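Local coordinates for CRISPR-associated endoribonuclease Cas6 1 (Methanocaldococcus jannaschii DSM 2661, PDB 5YI6), which probably cleaves CRISPR repeat RNA as an endoribonuclease, processing the primary transcript into the crRNAs of an archaeal adaptive immune system, at residues E89-E92 against N93-G97; L119-P122 against K123-I127. All coordinates share one frame; numbering follows the deposited sequence.

Contact 1: E89-E92 against N93-G97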
loop_
_atom_site.group_PDB
_atom_site.type_symbol
_atom_site.label_atom_id
_atom_site.label_comp_id
_atom_site.label_asym_id
_atom_site.label_seq_id
_atom_site.Cartn_x
_atom_site.Cartn_y
_atom_site.Cartn_z
ATOM N N GLU A 89 8.817 13.890 4.318
ATOM C CA GLU A 89 8.741 14.248 5.732
ATOM C C GLU A 89 7.770 13.348 6.493
ATOM O O GLU A 89 8.029 12.994 7.646
ATOM C CB GLU A 89 8.337 15.729 5.886
ATOM C CG GLU A 89 8.192 16.163 7.347
ATOM C CD GLU A 89 7.873 17.659 7.497
ATOM O OE1 GLU A 89 7.818 18.372 6.464
ATOM O OE2 GLU A 89 7.652 18.105 8.647
ATOM N N PHE A 90 6.638 12.988 5.885
ATOM C CA PHE A 90 5.741 12.026 6.522
ATOM C C PHE A 90 6.474 10.730 6.818
ATOM O O PHE A 90 6.378 10.176 7.923
ATOM C CB PHE A 90 4.517 11.733 5.626
ATOM C CG PHE A 90 3.697 10.556 6.109
ATOM C CD1 PHE A 90 2.906 10.663 7.243
ATOM C CD2 PHE A 90 3.752 9.329 5.450
ATOM C CE1 PHE A 90 2.164 9.572 7.709
ATOM C CE2 PHE A 90 3.010 8.237 5.910
ATOM C CZ PHE A 90 2.211 8.368 7.043
ATOM N N ILE A 91 7.179 10.208 5.822
ATOM C CA ILE A 91 7.826 8.911 5.980
ATOM C C ILE A 91 8.916 8.995 7.046
ATOM O O ILE A 91 9.021 8.117 7.907
ATOM C CB ILE A 91 8.388 8.403 4.637
ATOM C CG1 ILE A 91 7.250 8.074 3.645
ATOM C CG2 ILE A 91 9.249 7.132 4.856
ATOM C CD1 ILE A 91 6.395 6.869 4.056
ATOM N N GLU A 92 9.737 10.047 7.006
ATOM C CA GLU A 92 10.818 10.165 7.999
ATOM C C GLU A 92 10.248 10.266 9.415
ATOM O O GLU A 92 10.756 9.628 10.345
ATOM C CB GLU A 92 11.696 11.378 7.693
ATOM C CG GLU A 92 12.486 11.289 6.377
ATOM C CD GLU A 92 13.781 10.504 6.495
ATOM O OE1 GLU A 92 13.976 9.762 7.496
ATOM O OE2 GLU A 92 14.596 10.601 5.544
ATOM N N ASN A 93 9.211 11.105 9.603
ATOM C CA ASN A 93 8.615 11.248 10.928
ATOM C C ASN A 93 7.989 9.949 11.410
ATOM O O ASN A 93 8.137 9.578 12.586
ATOM C CB ASN A 93 7.555 12.352 10.901
ATOM C CG ASN A 93 8.161 13.746 10.933
ATOM O OD1 ASN A 93 9.360 13.918 10.798
ATOM N ND2 ASN A 93 7.309 14.748 11.028
ATOM N N PHE A 94 7.247 9.267 10.526
ATOM C CA PHE A 94 6.598 8.013 10.908
ATOM C C PHE A 94 7.645 6.953 11.257
ATOM O O PHE A 94 7.514 6.251 12.270
ATOM C CB PHE A 94 5.662 7.564 9.768
ATOM C CG PHE A 94 4.753 6.419 10.114
ATOM C CD1 PHE A 94 4.456 6.104 11.442
ATOM C CD2 PHE A 94 4.152 5.678 9.090
ATOM C CE1 PHE A 94 3.569 5.057 11.738
ATOM C CE2 PHE A 94 3.299 4.611 9.386
ATOM C CZ PHE A 94 3.014 4.313 10.721
ATOM N N VAL A 95 8.704 6.843 10.448
ATOM C CA VAL A 95 9.764 5.873 10.737
ATOM C C VAL A 95 10.419 6.174 12.086
ATOM O O VAL A 95 10.667 5.265 12.880
ATOM C CB VAL A 95 10.818 5.875 9.604
ATOM C CG1 VAL A 95 12.167 5.220 10.047
ATOM C CG2 VAL A 95 10.297 5.169 8.365
ATOM N N ALA A 96 10.719 7.447 12.373
ATOM C CA ALA A 96 11.332 7.761 13.671
ATOM C C ALA A 96 10.425 7.328 14.825
ATOM O O ALA A 96 10.903 6.807 15.852
ATOM C CB ALA A 96 11.634 9.257 13.764
ATOM N N GLY A 97 9.111 7.546 14.673
ATOM C CA GLY A 97 8.182 7.112 15.710
ATOM C C GLY A 97 8.124 5.595 15.837
ATOM O O GLY A 97 8.122 5.055 16.946
#
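Phe90 and Phe94, one helical turn apart, send their rings out side by side in the same direction. The planes meet obliquely at 38°, with centroids 5.7 Å apart, which fits neither a stack nor an edge-to-face pair. Atom CZ of Phe90 comes within 3.9 Å of CD2 of Phe94, while Phe94 CB lies over one face of the Phe90 ring. Both rings leave the helix with CG opposite the backbone N (chi1 169° in Phe90), and this shared torsion keeps them alongside each other. Phe52 and Phe55 meet the Phe90 ring, and helix 23-35 packs on both phenylalanines. Another flank carries Ile91 and Val95, with CG2 atoms 4.2 Å apart; both side chains pack on strand 5-12. Glu89 and Asn93 also run alongside, their carboxylate and amide planes 80° apart, but their polar ends are engaged elsewhere: Glu89 OE1 in a salt bridge to Arg2, Asn93 ND2 in a hydrogen bond to the Arg45 carbonyl. Beneath them the i to i+4 bonds are regular, for example Phe94 N to Phe90 O at 2.9 Å. With Phe90, Ile91 and Phe94 buried and Glu92 exposed, this is an amphipathic alpha-helix, packed on the antiparallel sheet of a ferredoxin-like RAMP domain.

Contact 2: L119-P122 against K123-I127. With PO4 (phosphate ion), chain L.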
loop_
_atom_site.group_PDB
_atom_site.type_symbol
_atom_site.label_atom_id
_atom_site.label_comp_id
_atom_site.label_asym_id
_atom_site.label_seq_id
_atom_site.Cartn_x
_atom_site.Cartn_y
_atom_site.Cartn_z
ATOM N N LEU A 119 14.847 2.797 0.431
ATOM C CA LEU A 119 14.759 2.239 -0.920
ATOM C C LEU A 119 14.663 3.396 -1.905
ATOM O O LEU A 119 13.560 3.940 -2.131
ATOM C CB LEU A 119 13.553 1.304 -1.058
ATOM C CG LEU A 119 13.633 0.109 -0.093
ATOM C CD1 LEU A 119 12.365 -0.745 -0.126
ATOM C CD2 LEU A 119 14.823 -0.753 -0.455
ATOM N N PRO A 120 15.760 3.751 -2.561
ATOM C CA PRO A 120 15.704 4.813 -3.566
ATOM C C PRO A 120 14.793 4.418 -4.713
ATOM O O PRO A 120 14.712 3.248 -5.107
ATOM C CB PRO A 120 17.160 4.932 -4.039
ATOM C CG PRO A 120 17.981 4.439 -2.875
ATOM C CD PRO A 120 17.149 3.322 -2.271
ATOM N N ILE A 121 14.173 5.428 -5.291
ATOM C CA ILE A 121 13.225 5.218 -6.390
ATOM C C ILE A 121 13.967 4.673 -7.605
ATOM O O ILE A 121 15.107 5.099 -7.877
ATOM C CB ILE A 121 12.514 6.534 -6.723
ATOM C CG1 ILE A 121 11.410 6.311 -7.745
ATOM C CG2 ILE A 121 13.476 7.572 -7.286
ATOM C CD1 ILE A 121 10.067 6.459 -7.162
ATOM N N PRO A 122 13.398 3.715 -8.333
ATOM C CA PRO A 122 14.023 3.274 -9.585
ATOM C C PRO A 122 14.156 4.433 -10.572
ATOM O O PRO A 122 13.312 5.324 -10.633
ATOM C CB PRO A 122 13.067 2.199 -10.098
ATOM C CG PRO A 122 12.360 1.694 -8.853
ATOM C CD PRO A 122 12.213 2.905 -7.985
ATOM N N LYS A 123 15.253 4.433 -11.318
ATOM C CA LYS A 123 15.490 5.474 -12.307
ATOM C C LYS A 123 14.709 5.244 -13.586
ATOM O O LYS A 123 14.621 6.157 -14.406
ATOM C CB LYS A 123 16.984 5.556 -12.635
ATOM C CG LYS A 123 17.841 6.161 -11.525
ATOM C CD LYS A 123 19.299 6.302 -11.966
ATOM C CE LYS A 123 20.061 4.970 -11.966
ATOM N NZ LYS A 123 20.285 4.383 -10.609
ATOM N N LYS A 124 14.153 4.051 -13.773
ATOM C CA LYS A 124 13.322 3.731 -14.934
ATOM C C LYS A 124 12.287 2.682 -14.538
ATOM O O LYS A 124 12.518 1.878 -13.630
ATOM C CB LYS A 124 14.182 3.219 -16.099
ATOM C CG LYS A 124 14.896 1.919 -15.774
ATOM C CD LYS A 124 16.029 1.596 -16.752
ATOM C CE LYS A 124 16.759 0.311 -16.324
ATOM N NZ LYS A 124 17.816 -0.143 -17.275
ATOM N N PHE A 125 11.123 2.737 -15.176
ATOM C CA PHE A 125 10.060 1.783 -14.907
ATOM C C PHE A 125 9.751 0.997 -16.161
ATOM O O PHE A 125 9.754 1.548 -17.265
ATOM C CB PHE A 125 8.784 2.452 -14.442
ATOM C CG PHE A 125 8.953 3.213 -13.191
ATOM C CD1 PHE A 125 9.142 2.548 -11.978
ATOM C CD2 PHE A 125 8.931 4.601 -13.215
ATOM C CE1 PHE A 125 9.293 3.260 -10.815
ATOM C CE2 PHE A 125 9.091 5.316 -12.057
ATOM C CZ PHE A 125 9.256 4.649 -10.859
ATOM N N ASN A 126 9.463 -0.278 -15.973
ATOM C CA ASN A 126 9.087 -1.158 -17.064
ATOM C C ASN A 126 7.977 -2.083 -16.588
ATOM O O ASN A 126 6.826 -1.911 -16.977
ATOM C CB ASN A 126 10.317 -1.919 -17.572
ATOM C CG ASN A 126 9.972 -2.953 -18.615
ATOM O OD1 ASN A 126 9.024 -2.794 -19.382
ATOM N ND2 ASN A 126 10.741 -4.040 -18.642
ATOM N N ILE A 127 8.284 -3.062 -15.742
ATOM C CA ILE A 127 7.261 -3.962 -15.214
ATOM C C ILE A 127 7.040 -3.676 -13.730
ATOM O O ILE A 127 7.996 -3.577 -12.953
ATOM C CB ILE A 127 7.633 -5.436 -15.427
ATOM C CG1 ILE A 127 7.829 -5.680 -16.914
ATOM C CG2 ILE A 127 6.513 -6.317 -14.878
ATOM C CD1 ILE A 127 8.260 -7.091 -17.255
HETATM P P PO4 L . 9.477 5.021 -18.276
HETATM O O1 PO4 L . 8.880 6.402 -18.119
HETATM O O2 PO4 L . 8.383 3.986 -18.123
HETATM O O3 PO4 L . 10.090 4.896 -19.659
HETATM O O4 PO4 L . 10.554 4.805 -17.223
#
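The ring of Phe125 turns back along the chain to meet Pro122 and Ile121, and these three side chains make up the close part of the contact. Atom CG of Pro122 lies 4.0 Å from CE1 of Phe125, and CD of the same proline is nearly as near. At the ring tip, CG1 of Ile121 is 4.1 Å from Phe125 CZ. Both aliphatic groups cross the phenylalanine side chain at about a right angle, yet their approach to the ring is oblique. Ile121 reaches it because CG1 stands opposite the backbone N (chi1 -173°), which carries the CG1-CD1 branch to the ring. Helix 215-224 extends the apolar patch: Tyr215 and Tyr222 meet the Phe125 ring, Ile218 touches it, and the Tyr215 hydroxyl is hydrogen-bonded to the carbonyl oxygen of Pro122.

The lysines form the loose side. Lys123 and Lys124 are exposed, and in both the bond from CA to CB points away from residues 119-122. Lys123 CB still lies 3.7 Å from Pro122 C, whereas the Lys124 side chain does not touch that segment. Next to this side sits a phosphate ion, probably taken from the crystallisation liquor. Its O4 accepts a hydrogen bond from the backbone N of Phe125, 3.0 Å long and almost straight at 176°. Phosphate O2 lies 2.9 Å from Phe125 O.

The chemistry therefore divides: between the two segments the side chains meet through apolar packing, whereas the main-chain N-H of Phe125 is taken up by an anion. This is consistent with apolar packing on helix 215-224 helping to hold the loop's course. The phosphate implies that an anion can reach the Phe125 N-H in the crystal, which says nothing of where RNA binds.

In the fold
Contacts 1 and 2 follow each other along the chain, with centres 22 Å apart and nearest atoms about 8 Å apart, so they do not touch. Strand 5-12 is a common neighbour: Ile91 and Val95 of contact 1 pack on it, and Leu119 of contact 2 meets Arg6 and Glu8. Residues 119-126 then link strand 109-118 of the N-terminal sheet to strand 127-130 of the C-terminal one, which starts at Ile127. The probable active site belongs to the surroundings of contact 1: the side chain of Asn93 is about 8 Å from that of His47, and that of Phe94 about 8 Å from that of Tyr32. Contact 2 and its phosphate lie away from these residues.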